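Local coordinates for protein formiminoglutamase (Trypanosoma cruzi, PDB 4MYK) that hydrolyses N-formimino-L-glutamate to L-glutamate and formamide, using a manganese pair in an arginase-like fold, at residues M277-L282 with R293-M298; S242-G247 with L256-A261; A57-F62 with Y297-F302. The protein carries 1 engineered substitution. One frame throughout, in Å; residues are numbered along the deposited sequence.

The three contacts illustrate how one helix, 290-306, can be bound into an arginase-type fold from several directions. Contact 1 sets it on strand 274-280, and contact 3 joins it to helix 55-63; their centres lie about 6 Å apart, and Ala295 O in contact 1 packs 3.6 Å from Phe59 CE2 in contact 3. Contact 2, centred about 11 Å from contact 1, ties loop 242-247 to the start of helix 258-270 and meets helix 290-306 where Met245 CE lies 3.6 Å from Val294 CG1. None binds metal directly: the side chain of Met279 is about 11 Å from a manganese ion, that of Asp244 about 11 Å from that of the ligand Asp238.

Contact 1: M277-L282 with R293-M298; sequences MDMSEL and RVAVYM
Met279 and Leu282 bring sulfur, methyl and branch tip onto Ala295, seating helix 290-306 on the parallel sheet of the arginase/deacetylase α/β fold through strand 274-280 and the turn that follows it. The thioether of Met279 does most of the touching. With its CG anti to the backbone N (chi1 -174°) the chain runs straight out from the strand, and a bend at its last torsion (chi3 -62°) turns the methyl along the helix surface. Met279 SD thus rests 3.8 Å from Ala295 CB, while Met279 CE passes 3.6 Å from Ala295 O, a van der Waals approach to a backbone carbonyl. The same methyl reaches the root of Met298, whose side chain meets that of Met279 at a slant; Met298 then runs on toward helix 258-270, where it packs on Ala261, Phe262 and Cys265.

The sheet residues divide their work between its two faces. Asp278 projects to the side remote from the helix, where its carboxylate bonds to Ser234, Ser125 and Asn128. Beyond the strand, Glu281 accepts hydrogen bonds from the backbone N of Cys43 and of the manganese ligand Asn122, so that an apolar helix seat and the second shell of the metal centre share one short piece of chain, the Met279 side chain lying about 8 Å from that of Asp236, another metal ligand. From the Leu282 side the small methyl of Ala295 is met by a single branch, Leu282 CD2, at 3.9 Å from Ala295 CB.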
loop_
_atom_site.group_PDB
_atom_site.type_symbol
_atom_site.label_atom_id
_atom_site.label_comp_id
_atom_site.label_asym_id
_atom_site.label_seq_id
_atom_site.Cartn_x
_atom_site.Cartn_y
_atom_site.Cartn_z
ATOM N N MET A 277 7.889 -26.459 -1.365
ATOM C CA MET A 277 7.270 -25.188 -1.053
ATOM C C MET A 277 5.766 -25.339 -1.150
ATOM O O MET A 277 5.270 -26.049 -2.019
ATOM C CB MET A 277 7.732 -24.113 -2.045
ATOM C CG MET A 277 6.853 -22.885 -2.036
ATOM S SD MET A 277 7.581 -21.438 -2.787
ATOM C CE MET A 277 6.474 -20.182 -2.138
ATOM N N ASP A 278 5.041 -24.704 -0.235
ATOM C CA ASP A 278 3.607 -24.554 -0.421
ATOM C C ASP A 278 3.204 -23.103 -0.195
ATOM O O ASP A 278 3.970 -22.325 0.373
ATOM C CB ASP A 278 2.770 -25.583 0.373
ATOM C CG ASP A 278 2.559 -25.208 1.846
ATOM O OD1 ASP A 278 3.082 -24.183 2.317
ATOM O OD2 ASP A 278 1.851 -25.966 2.545
ATOM N N MET A 279 2.026 -22.745 -0.688
ATOM C CA MET A 279 1.561 -21.365 -0.667
ATOM C C MET A 279 0.108 -21.428 -0.289
ATOM O O MET A 279 -0.682 -22.040 -0.999
ATOM C CB MET A 279 1.715 -20.734 -2.050
ATOM C CG MET A 279 1.399 -19.254 -2.118
ATOM S SD MET A 279 1.671 -18.565 -3.778
ATOM C CE MET A 279 3.436 -18.870 -3.971
ATOM N N SER A 280 -0.238 -20.805 0.833
ATOM C CA SER A 280 -1.558 -20.980 1.437
ATOM C C SER A 280 -2.359 -19.700 1.516
ATOM O O SER A 280 -1.790 -18.620 1.569
ATOM C CB SER A 280 -1.418 -21.540 2.858
ATOM O OG SER A 280 -1.124 -22.918 2.839
ATOM N N GLU A 281 -3.686 -19.856 1.529
ATOM C CA GLU A 281 -4.637 -18.800 1.904
ATOM C C GLU A 281 -5.054 -17.823 0.788
ATOM O O GLU A 281 -5.770 -16.856 1.041
ATOM C CB GLU A 281 -4.172 -18.067 3.176
ATOM C CG GLU A 281 -4.120 -18.967 4.430
ATOM C CD GLU A 281 -5.499 -19.446 4.844
ATOM O OE1 GLU A 281 -6.475 -18.724 4.552
ATOM O OE2 GLU A 281 -5.609 -20.532 5.456
ATOM N N LEU A 282 -4.634 -18.097 -0.446
ATOM C CA LEU A 282 -5.077 -17.297 -1.589
ATOM C C LEU A 282 -6.583 -17.459 -1.771
ATOM O O LEU A 282 -7.082 -18.576 -1.911
ATOM C CB LEU A 282 -4.340 -17.686 -2.882
ATOM C CG LEU A 282 -4.647 -16.792 -4.089
ATOM C CD1 LEU A 282 -4.154 -15.394 -3.814
ATOM C CD2 LEU A 282 -4.020 -17.325 -5.367
ATOM N N ARG A 293 -2.104 -12.334 -9.039
ATOM C CA ARG A 293 -0.891 -11.904 -9.732
ATOM C C ARG A 293 0.308 -11.959 -8.794
ATOM O O ARG A 293 1.372 -12.438 -9.158
ATOM C CB ARG A 293 -1.051 -10.502 -10.332
ATOM C CG ARG A 293 -2.103 -10.416 -11.433
ATOM C CD ARG A 293 -2.085 -9.067 -12.143
ATOM N NE ARG A 293 -0.793 -8.798 -12.777
ATOM C CZ ARG A 293 -0.587 -8.802 -14.090
ATOM N NH1 ARG A 293 -1.588 -9.057 -14.921
ATOM N NH2 ARG A 293 0.618 -8.548 -14.575
ATOM N N VAL A 294 0.135 -11.469 -7.572
ATOM C CA VAL A 294 1.234 -11.506 -6.610
ATOM C C VAL A 294 1.691 -12.942 -6.356
ATOM O O VAL A 294 2.894 -13.216 -6.298
ATOM C CB VAL A 294 0.863 -10.830 -5.287
ATOM C CG1 VAL A 294 1.937 -11.096 -4.227
ATOM C CG2 VAL A 294 0.643 -9.333 -5.514
ATOM N N ALA A 295 0.722 -13.848 -6.223
ATOM C CA ALA A 295 0.984 -15.250 -5.910
ATOM C C ALA A 295 1.796 -15.904 -7.021
ATOM O O ALA A 295 2.767 -16.615 -6.752
ATOM C CB ALA A 295 -0.323 -16.002 -5.681
ATOM N N VAL A 296 1.400 -15.649 -8.269
ATOM C CA VAL A 296 2.133 -16.176 -9.427
ATOM C C VAL A 296 3.535 -15.564 -9.506
ATOM O O VAL A 296 4.503 -16.259 -9.802
ATOM C CB VAL A 296 1.353 -15.979 -10.766
ATOM C CG1 VAL A 296 2.219 -16.338 -11.957
ATOM C CG2 VAL A 296 0.058 -16.807 -10.774
ATOM N N TYR A 297 3.638 -14.269 -9.220
ATOM C CA TYR A 297 4.928 -13.589 -9.241
ATOM C C TYR A 297 5.864 -14.089 -8.148
ATOM O O TYR A 297 7.075 -14.138 -8.326
ATOM C CB TYR A 297 4.747 -12.076 -9.141
ATOM C CG TYR A 297 4.465 -11.412 -10.476
ATOM C CD1 TYR A 297 5.276 -11.661 -11.578
ATOM C CD2 TYR A 297 3.400 -10.533 -10.633
ATOM C CE1 TYR A 297 5.026 -11.063 -12.799
ATOM C CE2 TYR A 297 3.148 -9.926 -11.850
ATOM C CZ TYR A 297 3.962 -10.196 -12.931
ATOM O OH TYR A 297 3.723 -9.593 -14.148
ATOM N N MET A 298 5.293 -14.472 -7.014
ATOM C CA MET A 298 6.061 -15.100 -5.947
ATOM C C MET A 298 6.660 -16.443 -6.391
ATOM O O MET A 298 7.845 -16.715 -6.162
ATOM C CB MET A 298 5.182 -15.284 -4.713
ATOM C CG MET A 298 4.976 -14.022 -3.903
ATOM S SD MET A 298 3.820 -14.239 -2.530
ATOM C CE MET A 298 4.660 -15.449 -1.509
#

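Contact 2: S242-G247 with L256-A261; sequences SSDMPG and LSAQEA
Where Asp244 meets Ser257 and Ala258 at the start of helix 258-270, Glu260 OE1 is gripped by several groups at once. The firmest is the nearly straight bond from Ser257 N, 2.7 Å from Glu260 OE1, which arrives on the anti side and only a little out of the carboxylate plane. Ser257 OG adds a weak bond to the same oxygen, and Arg212 completes the grip with a salt bridge. In return Ser257 OG accepts from Glu260 N, weakly, at 3.3 Å; the hydroxyl can face that amide because it stands between the backbone N and the carbonyl carbon (chi1 67°).

The one hydrogen bond across the contact takes its acceptor from the loop. Ala258 N donates to Asp244 OD2 at 2.9 Å and 162°, approaching from above the carboxylate, 44° out of its plane. The acid also lies against the alanine, with Asp244 CG 3.9 Å from Ala258 CB. A carboxylate at the first turn would probably interact favourably with the helix dipole. The trimer interface is close by: Asp244 packs on Ser243 of a second subunit, and Ser242 OG is hydrogen-bonded to Arg290 of the third. Taken together, Ser257 as N-cap and Glu260 three residues on make a capping box, supplemented by an aspartate from the preceding loop that takes a further first-turn N-H.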
loop_
_atom_site.group_PDB
_atom_site.type_symbol
_atom_site.label_atom_id
_atom_site.label_comp_id
_atom_site.label_asym_id
_atom_site.label_seq_id
_atom_site.Cartn_x
_atom_site.Cartn_y
_atom_site.Cartn_z
ATOM N N SER A 242 -2.295 -6.396 3.480
ATOM C CA SER A 242 -3.444 -6.387 2.589
ATOM C C SER A 242 -3.419 -5.233 1.586
ATOM O O SER A 242 -4.165 -5.249 0.614
ATOM C CB SER A 242 -4.761 -6.371 3.382
ATOM O OG SER A 242 -4.813 -5.294 4.312
ATOM N N SER A 243 -2.578 -4.235 1.814
ATOM C CA SER A 243 -2.430 -3.182 0.815
ATOM C C SER A 243 -1.852 -3.741 -0.499
ATOM O O SER A 243 -2.223 -3.288 -1.586
ATOM C CB SER A 243 -1.580 -2.022 1.343
ATOM O OG SER A 243 -0.248 -2.421 1.587
ATOM N N ASP A 244 -0.945 -4.716 -0.377
ATOM C CA ASP A 244 -0.382 -5.456 -1.520
ATOM C C ASP A 244 -1.137 -6.754 -1.820
ATOM O O ASP A 244 -1.239 -7.180 -2.974
ATOM C CB ASP A 244 1.078 -5.834 -1.255
ATOM C CG ASP A 244 2.009 -4.683 -1.421
ATOM O OD1 ASP A 244 1.657 -3.747 -2.161
ATOM O OD2 ASP A 244 3.094 -4.715 -0.813
ATOM N N MET A 245 -1.641 -7.391 -0.769
ATOM C CA MET A 245 -2.183 -8.731 -0.882
ATOM C C MET A 245 -3.537 -8.815 -0.180
ATOM O O MET A 245 -3.650 -9.425 0.878
ATOM C CB MET A 245 -1.185 -9.721 -0.275
ATOM C CG MET A 245 -1.403 -11.181 -0.638
ATOM S SD MET A 245 -1.378 -11.424 -2.417
ATOM C CE MET A 245 -0.561 -13.014 -2.529
ATOM N N PRO A 246 -4.569 -8.176 -0.758
ATOM C CA PRO A 246 -5.897 -8.167 -0.117
ATOM C C PRO A 246 -6.702 -9.474 -0.274
ATOM O O PRO A 246 -7.606 -9.729 0.526
ATOM C CB PRO A 246 -6.617 -6.998 -0.799
ATOM C CG PRO A 246 -5.935 -6.837 -2.103
ATOM C CD PRO A 246 -4.487 -7.229 -1.883
ATOM N N GLY A 247 -6.369 -10.294 -1.267
ATOM C CA GLY A 247 -7.184 -11.457 -1.589
ATOM C C GLY A 247 -6.796 -12.715 -0.839
ATOM O O GLY A 247 -6.274 -13.668 -1.432
ATOM N N LEU A 256 4.375 -8.323 5.337
ATOM C CA LEU A 256 5.393 -8.287 4.305
ATOM C C LEU A 256 4.896 -7.553 3.073
ATOM O O LEU A 256 3.735 -7.665 2.705
ATOM C CB LEU A 256 5.820 -9.714 3.939
ATOM C CG LEU A 256 6.474 -10.562 5.041
ATOM C CD1 LEU A 256 6.627 -11.980 4.569
ATOM C CD2 LEU A 256 7.828 -9.979 5.491
ATOM N N SER A 257 5.774 -6.804 2.425
ATOM C CA SER A 257 5.388 -6.192 1.170
ATOM C C SER A 257 5.538 -7.218 0.044
ATOM O O SER A 257 6.184 -8.256 0.207
ATOM C CB SER A 257 6.231 -4.951 0.887
ATOM O OG SER A 257 7.579 -5.297 0.643
ATOM N N ALA A 258 4.925 -6.929 -1.095
ATOM C CA ALA A 258 5.037 -7.813 -2.243
ATOM C C ALA A 258 6.506 -7.993 -2.664
ATOM O O ALA A 258 6.938 -9.113 -2.918
ATOM C CB ALA A 258 4.151 -7.304 -3.422
ATOM N N GLN A 259 7.273 -6.903 -2.709
ATOM C CA GLN A 259 8.700 -6.979 -3.060
ATOM C C GLN A 259 9.497 -7.881 -2.109
ATOM O O GLN A 259 10.351 -8.654 -2.541
ATOM C CB GLN A 259 9.332 -5.584 -3.096
ATOM C CG GLN A 259 10.705 -5.550 -3.766
ATOM C CD GLN A 259 10.685 -6.154 -5.170
ATOM O OE1 GLN A 259 9.996 -5.659 -6.065
ATOM N NE2 GLN A 259 11.445 -7.222 -5.366
ATOM N N GLU A 260 9.223 -7.763 -0.813
ATOM C CA GLU A 260 9.860 -8.623 0.181
ATOM C C GLU A 260 9.526 -10.081 -0.089
ATOM O O GLU A 260 10.410 -10.937 -0.082
ATOM C CB GLU A 260 9.413 -8.236 1.587
ATOM C CG GLU A 260 9.952 -6.901 2.055
ATOM C CD GLU A 260 9.380 -6.517 3.398
ATOM O OE1 GLU A 260 8.163 -6.735 3.599
ATOM O OE2 GLU A 260 10.144 -6.012 4.254
ATOM N N ALA A 261 8.246 -10.349 -0.333
ATOM C CA ALA A 261 7.778 -11.683 -0.677
ATOM C C ALA A 261 8.553 -12.248 -1.870
ATOM O O ALA A 261 9.098 -13.349 -1.793
ATOM C CB ALA A 261 6.288 -11.660 -0.962
#

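Contact 3: A57-F62 with Y297-F302; sequences AAFRFF and YMFYHF
The rings of Phe59 and Phe299 meet as an offset edge-to-face pair, the edge of Phe59 directed toward the face of Phe299, with planes at 72° and centroids 5.8 Å apart. The pair joins helix 55-63 to helix 290-306 against the parallel sheet of the arginase-type α/β fold. The offset carries the Phe59 edge toward the root of its partner: Phe59 CZ lies 3.7 Å from Phe299 CB, which sits in the plane of the Phe59 ring, and 3.8 Å from Phe299 CG. Phe59 points neither straight at the other helix nor away from it at its root; a first torsion close to 180° (chi1 -177°) swings the ring over to make this touch. The two side chains cross at about a right angle. Phe299 carries the apolar layer on to the sheet, packing on Ile34 of strand 32-37 and meeting the ring of Phe116.

Other flat groups order the surroundings. One face of Phe62 is covered by Phe61 CD1, 3.7 Å above the ring centre. Arg60 turns to Asp85 and Asp88 with salt bridges, tying the same helix to strand 83-88.

Within helix 290-306, Tyr297 O is held twice by one residue. His301 ND1, a donor here and so carrying a proton, reaches Tyr297 O at 2.8 Å from above the carbonyl plane, 40° out of it, while its imidazole stacks on Phe262. From the opposite face of that carbonyl plane, His301 N makes the ordinary helical bond to Tyr297 O at 3.0 Å.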
loop_
_atom_site.group_PDB
_atom_site.type_symbol
_atom_site.label_atom_id
_atom_site.label_comp_id
_atom_site.label_asym_id
_atom_site.label_seq_id
_atom_site.Cartn_x
_atom_site.Cartn_y
_atom_site.Cartn_z
ATOM N N ALA A 57 -7.281 -22.227 -9.031
ATOM C CA ALA A 57 -7.792 -21.831 -10.343
ATOM C C ALA A 57 -7.283 -20.442 -10.730
ATOM O O ALA A 57 -6.841 -20.209 -11.855
ATOM C CB ALA A 57 -9.310 -21.857 -10.346
ATOM N N ALA A 58 -7.344 -19.523 -9.777
ATOM C CA ALA A 58 -6.905 -18.154 -9.988
ATOM C C ALA A 58 -5.389 -18.082 -10.207
ATOM O O ALA A 58 -4.906 -17.349 -11.059
ATOM C CB ALA A 58 -7.312 -17.304 -8.802
ATOM N N PHE A 59 -4.645 -18.836 -9.413
ATOM C CA PHE A 59 -3.218 -18.969 -9.626
ATOM C C PHE A 59 -2.945 -19.453 -11.051
ATOM O O PHE A 59 -2.096 -18.889 -11.741
ATOM C CB PHE A 59 -2.630 -19.944 -8.616
ATOM C CG PHE A 59 -1.138 -20.087 -8.711
ATOM C CD1 PHE A 59 -0.567 -20.964 -9.619
ATOM C CD2 PHE A 59 -0.307 -19.348 -7.890
ATOM C CE1 PHE A 59 0.793 -21.093 -9.702
ATOM C CE2 PHE A 59 1.046 -19.472 -7.979
ATOM C CZ PHE A 59 1.601 -20.345 -8.879
ATOM N N ARG A 60 -3.665 -20.494 -11.485
ATOM C CA ARG A 60 -3.473 -21.083 -12.822
ATOM C C ARG A 60 -3.789 -20.107 -13.936
ATOM O O ARG A 60 -3.138 -20.116 -14.983
ATOM C CB ARG A 60 -4.316 -22.345 -13.018
ATOM C CG ARG A 60 -3.709 -23.570 -12.376
ATOM C CD ARG A 60 -4.415 -24.858 -12.737
ATOM N NE ARG A 60 -3.711 -25.977 -12.129
ATOM C CZ ARG A 60 -4.070 -26.553 -10.988
ATOM N NH1 ARG A 60 -5.155 -26.138 -10.355
ATOM N NH2 ARG A 60 -3.358 -27.552 -10.493
ATOM N N PHE A 61 -4.792 -19.269 -13.705
ATOM C CA PHE A 61 -5.163 -18.266 -14.686
ATOM C C PHE A 61 -3.966 -17.393 -15.027
ATOM O O PHE A 61 -3.622 -17.224 -16.199
ATOM C CB PHE A 61 -6.313 -17.395 -14.183
ATOM C CG PHE A 61 -6.832 -16.440 -15.218
ATOM C CD1 PHE A 61 -6.301 -15.164 -15.335
ATOM C CD2 PHE A 61 -7.841 -16.824 -16.090
ATOM C CE1 PHE A 61 -6.778 -14.292 -16.291
ATOM C CE2 PHE A 61 -8.315 -15.948 -17.051
ATOM C CZ PHE A 61 -7.783 -14.689 -17.150
ATOM N N PHE A 62 -3.325 -16.846 -13.999
ATOM C CA PHE A 62 -2.207 -15.938 -14.217
ATOM C C PHE A 62 -0.928 -16.692 -14.545
ATOM O O PHE A 62 -0.030 -16.153 -15.185
ATOM C CB PHE A 62 -2.069 -14.945 -13.051
ATOM C CG PHE A 62 -3.203 -13.953 -13.001
ATOM C CD1 PHE A 62 -3.165 -12.799 -13.776
ATOM C CD2 PHE A 62 -4.341 -14.207 -12.240
ATOM C CE1 PHE A 62 -4.230 -11.898 -13.768
ATOM C CE2 PHE A 62 -5.406 -13.316 -12.230
ATOM C CZ PHE A 62 -5.349 -12.161 -12.995
ATOM N N TYR A 297 3.638 -14.269 -9.220
ATOM C CA TYR A 297 4.928 -13.589 -9.241
ATOM C C TYR A 297 5.864 -14.089 -8.148
ATOM O O TYR A 297 7.075 -14.138 -8.326
ATOM C CB TYR A 297 4.747 -12.076 -9.141
ATOM C CG TYR A 297 4.465 -11.412 -10.476
ATOM C CD1 TYR A 297 5.276 -11.661 -11.578
ATOM C CD2 TYR A 297 3.400 -10.533 -10.633
ATOM C CE1 TYR A 297 5.026 -11.063 -12.799
ATOM C CE2 TYR A 297 3.148 -9.926 -11.850
ATOM C CZ TYR A 297 3.962 -10.196 -12.931
ATOM O OH TYR A 297 3.723 -9.593 -14.148
ATOM N N MET A 298 5.293 -14.472 -7.014
ATOM C CA MET A 298 6.061 -15.100 -5.947
ATOM C C MET A 298 6.660 -16.443 -6.391
ATOM O O MET A 298 7.845 -16.715 -6.162
ATOM C CB MET A 298 5.182 -15.284 -4.713
ATOM C CG MET A 298 4.976 -14.022 -3.903
ATOM S SD MET A 298 3.820 -14.239 -2.530
ATOM C CE MET A 298 4.660 -15.449 -1.509
ATOM N N PHE A 299 5.830 -17.286 -7.003
ATOM C CA PHE A 299 6.274 -18.565 -7.586
ATOM C C PHE A 299 7.316 -18.320 -8.686
ATOM O O PHE A 299 8.322 -19.019 -8.788
ATOM C CB PHE A 299 5.062 -19.327 -8.146
ATOM C CG PHE A 299 5.420 -20.505 -9.018
ATOM C CD1 PHE A 299 5.873 -21.686 -8.458
ATOM C CD2 PHE A 299 5.282 -20.431 -10.399
ATOM C CE1 PHE A 299 6.207 -22.761 -9.257
ATOM C CE2 PHE A 299 5.610 -21.504 -11.204
ATOM C CZ PHE A 299 6.067 -22.668 -10.635
ATOM N N TYR A 300 7.048 -17.313 -9.507
ATOM C CA TYR A 300 7.955 -16.889 -10.558
ATOM C C TYR A 300 9.362 -16.601 -10.020
ATOM O O TYR A 300 10.353 -17.052 -10.585
ATOM C CB TYR A 300 7.381 -15.650 -11.256
ATOM C CG TYR A 300 8.371 -14.937 -12.146
ATOM C CD1 TYR A 300 8.806 -15.515 -13.331
ATOM C CD2 TYR A 300 8.875 -13.693 -11.802
ATOM C CE1 TYR A 300 9.718 -14.878 -14.147
ATOM C CE2 TYR A 300 9.794 -13.049 -12.606
ATOM C CZ TYR A 300 10.211 -13.648 -13.782
ATOM O OH TYR A 300 11.123 -13.015 -14.601
ATOM N N HIS A 301 9.441 -15.852 -8.926
ATOM C CA HIS A 301 10.722 -15.502 -8.327
ATOM C C HIS A 301 11.375 -16.748 -7.759
ATOM O O HIS A 301 12.589 -16.929 -7.878
ATOM C CB HIS A 301 10.545 -14.433 -7.239
ATOM C CG HIS A 301 10.460 -13.036 -7.777
ATOM N ND1 HIS A 301 9.289 -12.491 -8.257
ATOM C CD2 HIS A 301 11.408 -12.078 -7.929
ATOM C CE1 HIS A 301 9.517 -11.258 -8.678
ATOM N NE2 HIS A 301 10.795 -10.984 -8.492
ATOM N N PHE A 302 10.572 -17.612 -7.143
ATOM C CA PHE A 302 11.106 -18.874 -6.669
ATOM C C PHE A 302 11.760 -19.613 -7.834
ATOM O O PHE A 302 12.892 -20.080 -7.723
ATOM C CB PHE A 302 10.044 -19.786 -6.042
ATOM C CG PHE A 302 10.538 -21.190 -5.870
ATOM C CD1 PHE A 302 11.295 -21.538 -4.760
ATOM C CD2 PHE A 302 10.341 -22.134 -6.865
ATOM C CE1 PHE A 302 11.812 -22.812 -4.624
ATOM C CE2 PHE A 302 10.846 -23.407 -6.736
ATOM C CZ PHE A 302 11.584 -23.747 -5.614
#